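Local coordinates for putative uncharacterized protein PH0300 (Pyrococcus horikoshii, PDB 3VRH), which catalyses the ATP-dependent 2-thiolation of 5-methyluridine at position 54 in the T loop of tRNAs, which stabilises these tRNAs at high temperature, at residues 44-55 / 67-78; 173-181 / 253-261. All coordinates share one frame; numbering follows the deposited sequence.

Contact 1 (44-55 / 67-78). With BCN (bicine), chain D.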
# COMPACT_ATOMS: atom_id res chain seq x y z
N LEU A 44 10.86 11.07 24.94
CA LEU A 44 10.60 11.38 26.33
C LEU A 44 11.90 11.61 27.11
O LEU A 44 12.95 11.08 26.74
CB LEU A 44 9.85 10.22 27.00
CG LEU A 44 8.45 9.89 26.46
CD1 LEU A 44 7.91 8.60 27.07
CD2 LEU A 44 7.50 11.07 26.71
N THR A 45 11.81 12.41 28.17
CA THR A 45 12.90 12.49 29.14
C THR A 45 12.33 12.21 30.53
O THR A 45 11.14 12.40 30.79
CB THR A 45 13.59 13.88 29.14
OG1 THR A 45 12.65 14.90 29.50
CG2 THR A 45 14.17 14.20 27.78
N LYS A 46 13.20 11.76 31.43
CA LYS A 46 12.75 11.28 32.73
C LYS A 46 12.15 12.37 33.62
O LYS A 46 11.56 12.08 34.66
CB LYS A 46 13.89 10.57 33.44
CG LYS A 46 13.46 9.31 34.16
CD LYS A 46 13.44 8.14 33.22
CE LYS A 46 14.52 7.15 33.61
NZ LYS A 46 14.72 6.14 32.55
N ASP A 47 12.30 13.63 33.23
CA ASP A 47 11.77 14.74 34.02
C ASP A 47 10.33 15.07 33.63
O ASP A 47 9.63 15.77 34.37
CB ASP A 47 12.65 15.97 33.82
CG ASP A 47 12.71 16.41 32.36
OD1 ASP A 47 13.39 15.72 31.56
OD2 ASP A 47 12.06 17.43 32.00
N GLU A 48 9.89 14.56 32.48
CA GLU A 48 8.57 14.90 31.94
C GLU A 48 7.41 14.26 32.71
O GLU A 48 7.52 13.15 33.24
CB GLU A 48 8.48 14.52 30.47
CG GLU A 48 8.97 15.59 29.51
CD GLU A 48 9.04 15.10 28.08
OE1 GLU A 48 9.60 14.01 27.83
OE2 GLU A 48 8.53 15.82 27.19
N ARG A 49 6.30 14.99 32.80
CA ARG A 49 5.07 14.43 33.35
C ARG A 49 4.26 13.85 32.20
O ARG A 49 3.80 14.57 31.33
CB ARG A 49 4.28 15.48 34.12
CG ARG A 49 3.11 14.89 34.90
CD ARG A 49 2.88 15.61 36.23
NE ARG A 49 1.49 15.53 36.65
CZ ARG A 49 0.58 16.46 36.35
NH1 ARG A 49 0.93 17.52 35.63
NH2 ARG A 49 -0.68 16.32 36.76
N ILE A 50 4.11 12.54 32.19
CA ILE A 50 3.54 11.86 31.03
C ILE A 50 2.16 11.30 31.31
O ILE A 50 1.92 10.70 32.35
CB ILE A 50 4.47 10.74 30.57
CG1 ILE A 50 5.89 11.30 30.41
CG2 ILE A 50 3.94 10.12 29.29
CD1 ILE A 50 7.00 10.28 30.63
N LEU A 51 1.25 11.51 30.36
CA LEU A 51 -0.10 10.98 30.47
C LEU A 51 -0.27 9.81 29.51
O LEU A 51 0.06 9.93 28.33
CB LEU A 51 -1.11 12.07 30.15
CG LEU A 51 -2.56 11.61 30.22
CD1 LEU A 51 -2.95 11.35 31.66
CD2 LEU A 51 -3.53 12.58 29.54
N VAL A 52 -0.77 8.67 30.00
CA VAL A 52 -1.08 7.53 29.11
C VAL A 52 -2.59 7.30 29.10
O VAL A 52 -3.22 7.13 30.15
CB VAL A 52 -0.36 6.23 29.53
CG1 VAL A 52 -0.70 5.10 28.56
CG2 VAL A 52 1.15 6.45 29.57
N ALA A 53 -3.17 7.32 27.90
CA ALA A 53 -4.61 7.14 27.74
C ALA A 53 -4.87 5.66 27.76
O ALA A 53 -4.50 4.96 26.83
CB ALA A 53 -5.08 7.73 26.41
N VAL A 54 -5.49 5.18 28.82
CA VAL A 54 -5.66 3.73 28.96
C VAL A 54 -7.11 3.30 28.67
O VAL A 54 -8.04 3.63 29.40
CB VAL A 54 -5.12 3.23 30.33
CG1 VAL A 54 -3.67 3.65 30.49
CG2 VAL A 54 -5.90 3.83 31.46
N SER A 55 -7.29 2.57 27.57
CA SER A 55 -8.61 2.14 27.14
C SER A 55 -9.06 0.87 27.86
O SER A 55 -10.23 0.49 27.79
CB SER A 55 -8.57 1.81 25.64
OG SER A 55 -7.63 0.75 25.44
N LEU A 67 6.56 2.15 30.65
CA LEU A 67 7.05 3.49 30.98
C LEU A 67 7.28 3.61 32.48
O LEU A 67 8.26 4.20 32.92
CB LEU A 67 6.07 4.56 30.53
CG LEU A 67 5.95 4.76 29.01
CD1 LEU A 67 5.01 5.89 28.71
CD2 LEU A 67 7.29 5.00 28.38
N LYS A 68 6.39 2.99 33.26
CA LYS A 68 6.49 2.99 34.73
C LYS A 68 7.70 2.19 35.18
O LYS A 68 8.50 2.67 35.99
CB LYS A 68 5.22 2.37 35.34
CG LYS A 68 5.14 2.48 36.86
CD LYS A 68 4.78 3.90 37.28
CE LYS A 68 4.71 4.01 38.80
NZ LYS A 68 4.62 5.42 39.22
N LYS A 69 7.83 0.98 34.66
CA LYS A 69 8.96 0.11 35.02
C LYS A 69 10.30 0.75 34.62
O LYS A 69 11.30 0.62 35.32
CB LYS A 69 8.79 -1.26 34.39
CG LYS A 69 9.84 -2.27 34.82
CD LYS A 69 9.46 -3.68 34.41
CE LYS A 69 10.52 -4.68 34.85
NZ LYS A 69 10.26 -6.08 34.41
N LEU A 70 10.30 1.48 33.50
CA LEU A 70 11.50 2.17 33.04
C LEU A 70 11.85 3.37 33.91
O LEU A 70 12.96 3.88 33.83
CB LEU A 70 11.37 2.61 31.58
CG LEU A 70 11.44 1.47 30.57
CD1 LEU A 70 11.44 1.99 29.12
CD2 LEU A 70 12.67 0.62 30.85
N GLY A 71 10.91 3.81 34.74
CA GLY A 71 11.19 4.90 35.66
C GLY A 71 10.64 6.25 35.25
O GLY A 71 11.08 7.27 35.77
N TYR A 72 9.68 6.28 34.33
CA TYR A 72 9.08 7.54 33.92
C TYR A 72 7.99 8.00 34.86
O TYR A 72 7.44 7.20 35.63
CB TYR A 72 8.55 7.44 32.48
CG TYR A 72 9.68 7.40 31.48
CD1 TYR A 72 10.30 6.21 31.16
CD2 TYR A 72 10.16 8.57 30.90
CE1 TYR A 72 11.36 6.16 30.26
CE2 TYR A 72 11.22 8.54 30.02
CZ TYR A 72 11.81 7.34 29.70
OH TYR A 72 12.87 7.29 28.82
N ASN A 73 7.67 9.29 34.82
CA ASN A 73 6.62 9.84 35.67
C ASN A 73 5.28 9.79 34.95
O ASN A 73 4.93 10.69 34.19
CB ASN A 73 6.96 11.29 36.08
CG ASN A 73 5.84 11.95 36.86
OD1 ASN A 73 5.00 11.27 37.45
ND2 ASN A 73 5.82 13.28 36.86
N ILE A 74 4.51 8.73 35.19
CA ILE A 74 3.31 8.57 34.38
C ILE A 74 2.03 8.56 35.20
O ILE A 74 1.98 8.01 36.30
CB ILE A 74 3.39 7.31 33.49
CG1 ILE A 74 3.45 6.06 34.36
CG2 ILE A 74 4.61 7.36 32.56
CD1 ILE A 74 2.53 4.98 33.87
N GLU A 75 1.01 9.21 34.66
CA GLU A 75 -0.35 9.09 35.19
C GLU A 75 -1.20 8.60 34.02
O GLU A 75 -0.81 8.75 32.86
CB GLU A 75 -0.84 10.43 35.75
CG GLU A 75 0.09 10.99 36.85
CD GLU A 75 -0.42 12.27 37.51
OE1 GLU A 75 -1.64 12.53 37.49
OE2 GLU A 75 0.41 13.02 38.07
N CYS A 76 -2.35 8.00 34.33
CA CYS A 76 -3.17 7.43 33.28
C CYS A 76 -4.54 8.07 33.24
O CYS A 76 -5.04 8.55 34.27
CB CYS A 76 -3.30 5.92 33.46
SG CYS A 76 -1.70 5.11 33.54
N LEU A 77 -5.11 8.09 32.05
CA LEU A 77 -6.45 8.60 31.85
C LEU A 77 -7.27 7.55 31.11
O LEU A 77 -6.86 7.07 30.05
CB LEU A 77 -6.42 9.89 31.03
CG LEU A 77 -7.77 10.33 30.43
CD1 LEU A 77 -8.72 10.75 31.53
CD2 LEU A 77 -7.58 11.45 29.42
N HIS A 78 -8.43 7.21 31.66
CA HIS A 78 -9.35 6.31 30.98
C HIS A 78 -10.57 7.08 30.54
O HIS A 78 -11.22 7.72 31.36
CB HIS A 78 -9.79 5.16 31.87
CG HIS A 78 -10.88 4.33 31.28
ND1 HIS A 78 -10.66 3.48 30.21
CD2 HIS A 78 -12.19 4.23 31.58
CE1 HIS A 78 -11.80 2.89 29.89
NE2 HIS A 78 -12.74 3.32 30.72
N1 BCN D . -4.22 2.89 22.23
C1 BCN D . -3.40 2.02 21.30
C2 BCN D . -4.03 1.73 19.99
O21 BCN D . -4.85 2.58 19.54
O22 BCN D . -3.78 0.67 19.38
C3 BCN D . -5.12 2.07 23.09
C4 BCN D . -4.81 0.57 23.27
O4 BCN D . -5.06 -0.01 24.29
C5 BCN D . -3.33 3.68 23.09
C6 BCN D . -4.01 4.75 23.83
O6 BCN D . -3.39 5.64 24.32
O HOH W 1 9.11 11.10 33.16

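Contact 2 (173-181 / 253-261)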
# COMPACT_ATOMS: atom_id res chain seq x y z
N THR A 173 -3.56 11.48 1.96
CA THR A 173 -2.21 12.02 2.00
C THR A 173 -2.03 12.95 3.18
O THR A 173 -0.90 13.12 3.67
CB THR A 173 -1.87 12.73 0.69
OG1 THR A 173 -2.88 13.69 0.40
CG2 THR A 173 -1.82 11.71 -0.44
N GLU A 174 -3.13 13.54 3.66
CA GLU A 174 -3.06 14.39 4.85
C GLU A 174 -2.67 13.58 6.07
O GLU A 174 -1.69 13.90 6.75
CB GLU A 174 -4.38 15.13 5.08
CG GLU A 174 -4.45 16.44 4.29
CD GLU A 174 -5.53 17.38 4.79
OE1 GLU A 174 -6.17 17.07 5.83
OE2 GLU A 174 -5.73 18.44 4.15
N TYR A 175 -3.41 12.51 6.33
CA TYR A 175 -3.03 11.57 7.37
C TYR A 175 -1.59 11.08 7.20
O TYR A 175 -0.87 10.94 8.17
CB TYR A 175 -3.97 10.37 7.36
CG TYR A 175 -5.28 10.62 8.04
CD1 TYR A 175 -5.49 11.78 8.78
CD2 TYR A 175 -6.31 9.69 7.97
CE1 TYR A 175 -6.70 12.01 9.42
CE2 TYR A 175 -7.52 9.91 8.60
CZ TYR A 175 -7.71 11.07 9.32
OH TYR A 175 -8.92 11.28 9.94
N LEU A 176 -1.19 10.83 5.95
CA LEU A 176 0.13 10.27 5.65
C LEU A 176 1.27 11.22 6.01
O LEU A 176 2.41 10.79 6.20
CB LEU A 176 0.24 9.88 4.17
CG LEU A 176 -0.56 8.66 3.72
CD1 LEU A 176 -0.49 8.52 2.20
CD2 LEU A 176 -0.07 7.40 4.41
N ALA A 177 0.97 12.51 6.07
CA ALA A 177 2.00 13.48 6.42
C ALA A 177 2.27 13.43 7.92
O ALA A 177 3.35 13.81 8.37
CB ALA A 177 1.58 14.88 6.00
N LYS A 178 1.31 12.92 8.67
CA LYS A 178 1.32 13.03 10.13
C LYS A 178 1.58 11.72 10.90
O LYS A 178 1.14 11.56 12.04
CB LYS A 178 0.03 13.71 10.61
CG LYS A 178 0.06 15.23 10.47
CD LYS A 178 -1.33 15.87 10.63
CE LYS A 178 -2.10 15.92 9.29
NZ LYS A 178 -3.45 16.58 9.41
N GLY A 179 2.30 10.78 10.28
CA GLY A 179 2.61 9.52 10.93
C GLY A 179 3.95 9.56 11.66
O GLY A 179 4.52 10.64 11.87
N GLY A 180 4.45 8.39 12.04
CA GLY A 180 5.71 8.30 12.75
C GLY A 180 5.49 8.32 14.25
O GLY A 180 4.37 8.49 14.72
N PRO A 181 6.57 8.15 15.02
CA PRO A 181 6.51 7.91 16.47
C PRO A 181 6.28 9.17 17.31
O PRO A 181 6.09 9.05 18.53
CB PRO A 181 7.89 7.33 16.79
CG PRO A 181 8.80 7.94 15.76
CD PRO A 181 7.96 8.19 14.51
N TYR A 253 8.70 4.27 4.79
CA TYR A 253 7.76 5.36 4.99
C TYR A 253 8.37 6.57 5.71
O TYR A 253 8.09 7.73 5.35
CB TYR A 253 6.53 4.89 5.78
CG TYR A 253 5.71 6.05 6.31
CD1 TYR A 253 4.98 6.85 5.45
CD2 TYR A 253 5.70 6.36 7.66
CE1 TYR A 253 4.25 7.93 5.91
CE2 TYR A 253 4.96 7.41 8.14
CZ TYR A 253 4.24 8.19 7.26
OH TYR A 253 3.51 9.26 7.75
N LEU A 254 9.15 6.29 6.75
CA LEU A 254 9.77 7.33 7.56
C LEU A 254 10.68 8.19 6.70
O LEU A 254 10.74 9.41 6.87
CB LEU A 254 10.56 6.72 8.72
CG LEU A 254 9.67 6.16 9.84
CD1 LEU A 254 10.50 5.85 11.07
CD2 LEU A 254 8.56 7.15 10.19
N LYS A 255 11.34 7.55 5.75
CA LYS A 255 12.28 8.21 4.84
C LYS A 255 11.59 9.08 3.79
O LYS A 255 12.17 10.05 3.30
CB LYS A 255 13.19 7.17 4.19
CG LYS A 255 13.94 6.31 5.22
CD LYS A 255 14.93 5.31 4.60
CE LYS A 255 16.31 5.95 4.41
NZ LYS A 255 16.25 7.08 3.42
N LYS A 256 10.34 8.76 3.48
CA LYS A 256 9.64 9.42 2.37
C LYS A 256 8.51 10.30 2.84
O LYS A 256 7.88 10.98 2.03
CB LYS A 256 9.08 8.39 1.39
CG LYS A 256 10.10 7.47 0.75
CD LYS A 256 11.24 8.28 0.14
CE LYS A 256 12.09 7.42 -0.77
NZ LYS A 256 13.14 8.27 -1.38
N LYS A 257 8.24 10.25 4.15
CA LYS A 257 7.14 10.95 4.80
C LYS A 257 7.02 12.40 4.34
O LYS A 257 5.93 12.95 4.18
CB LYS A 257 7.36 10.90 6.32
CG LYS A 257 6.23 11.44 7.16
CD LYS A 257 6.35 10.95 8.62
CE LYS A 257 7.24 11.86 9.46
NZ LYS A 257 6.63 13.22 9.55
N LYS A 258 8.18 13.01 4.14
CA LYS A 258 8.30 14.41 3.73
C LYS A 258 7.47 14.78 2.50
O LYS A 258 7.02 15.92 2.36
CB LYS A 258 9.78 14.70 3.47
CG LYS A 258 10.73 13.74 4.21
CD LYS A 258 12.06 14.43 4.58
CE LYS A 258 11.83 15.62 5.51
NZ LYS A 258 13.06 16.45 5.77
N LEU A 259 7.27 13.81 1.61
CA LEU A 259 6.60 14.04 0.33
C LEU A 259 5.12 14.36 0.48
O LEU A 259 4.49 14.86 -0.46
CB LEU A 259 6.76 12.83 -0.61
CG LEU A 259 8.19 12.50 -1.09
CD1 LEU A 259 8.26 11.13 -1.76
CD2 LEU A 259 8.72 13.59 -2.02
N PHE A 260 4.57 14.06 1.64
CA PHE A 260 3.15 14.31 1.87
C PHE A 260 2.93 15.63 2.58
O PHE A 260 1.80 16.06 2.77
CB PHE A 260 2.52 13.15 2.64
CG PHE A 260 2.69 11.82 1.96
CD1 PHE A 260 3.62 10.90 2.41
CD2 PHE A 260 1.94 11.51 0.83
CE1 PHE A 260 3.79 9.68 1.76
CE2 PHE A 260 2.11 10.31 0.17
CZ PHE A 260 3.03 9.39 0.63
N GLU A 261 4.03 16.28 2.94
CA GLU A 261 3.98 17.49 3.77
C GLU A 261 3.29 18.74 3.19
O GLU A 261 2.77 19.57 3.95
CB GLU A 261 5.36 17.82 4.38
CG GLU A 261 5.83 16.73 5.35
CD GLU A 261 7.09 17.09 6.14
OE1 GLU A 261 7.62 18.21 5.94
OE2 GLU A 261 7.53 16.25 6.96

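Contact 1 (44-55 / 67-78)
L77 O is gripped by V54 N at 2.6 Å and, more weakly, by the CA-H of A53. Beside it H78 ND1 gives a bond to V54 O at 2.7 Å, the acceptor lying in the imidazole plane; with CG anti to the backbone N (chi1 172°) the ring turns its edge to the chain at V54-S55. Strands 49-53 and 73-78 run parallel, I50 and V52 each bonding through both N and O to the residues flanking I74 and C76. I50, V52, I74 and C76 line one sheet face, where L67 CD1 comes within 4.0 Å of V52 CG2. On the other, R49 NE meets E75 OE2 at 3.1 Å in a straight bond (171°) that arrives from above the carboxylate plane; E75 OE1 bonds H106, and R49 NH1 the carbonyl of N146. A leucine in place of R49 would probably leave E75 without this charged mate and N146 O without its guanidinium donor. At the start of the pair K46 CD sits 3.8 Å over the centre of the Y72 ring and NZ reaches L70 O. At the far end A53 O accepts bicine O6 at 2.8 Å, and S55 OG pairs with O4. The parallel pairing probably helps to hold the end of strand 49-53 at the site that bicine occupies here and where A53 binds ATP in this PP-loop family enzyme.

Contact 2 (173-181 / 253-261)
Residues 173-177 form a short helix, in part held by weak bonds, that gives way to an extended run at G179 and G180, while 253-256 belong to helix 245-256, with a 3-10 segment at 257-260. The two backbones come nearest at A177 and F260, their CA atoms 4.8 Å apart, and the methyl of A177 lies 3.4 Å from F260 O. The F260 ring lies under L176, whose CB stands 3.8 Å above its plane toward the rim; CD1 continues across to CE2. T173 CG2 adds an oblique touch at CD2. The contact joins the connection after helix 157-169 of the PP-loop domain to the later part of helix 245-256 and the 3-10 segment that follows. It also lies at the dimer interface: W171 of the second subunit packs on F260, and the two copies of L259 meet. Y253, with CG anti to its own N (chi1 165°), directs its hydroxyl to L176 O, at a modelled separation of 2.4 Å that is suspiciously short; the same OH takes a weak, bent bond from G179 N. G179, which has no side chain, leaves that hydroxyl close to the backbone. G180 has positive phi (92°), and its CA is met by L254 CD2 at 4.0 Å, while its N bonds E160.

In the fold
From the N terminus, the chain leaves helix 23-40 and enters strand 49-53; helix 58-69 then carries it to strand 73-80, and contact 1 closes this beta-alpha-beta unit across only 11 intervening residues. The chain next builds strands 105-109 and 150-152 and helix 157-169 before reaching 173-181, where contact 2 opens. Contact 2 closes a far longer loop, of 71 residues, when helix 245-256 brings 253-261 back. The two are in series, neither nested nor crossed, with centres about 26 Å apart. The link between them is the mixed sheet: contact 1 pairs two of its inner strands, and 173-181 leads straight into one of its two outermost strands, 182-183.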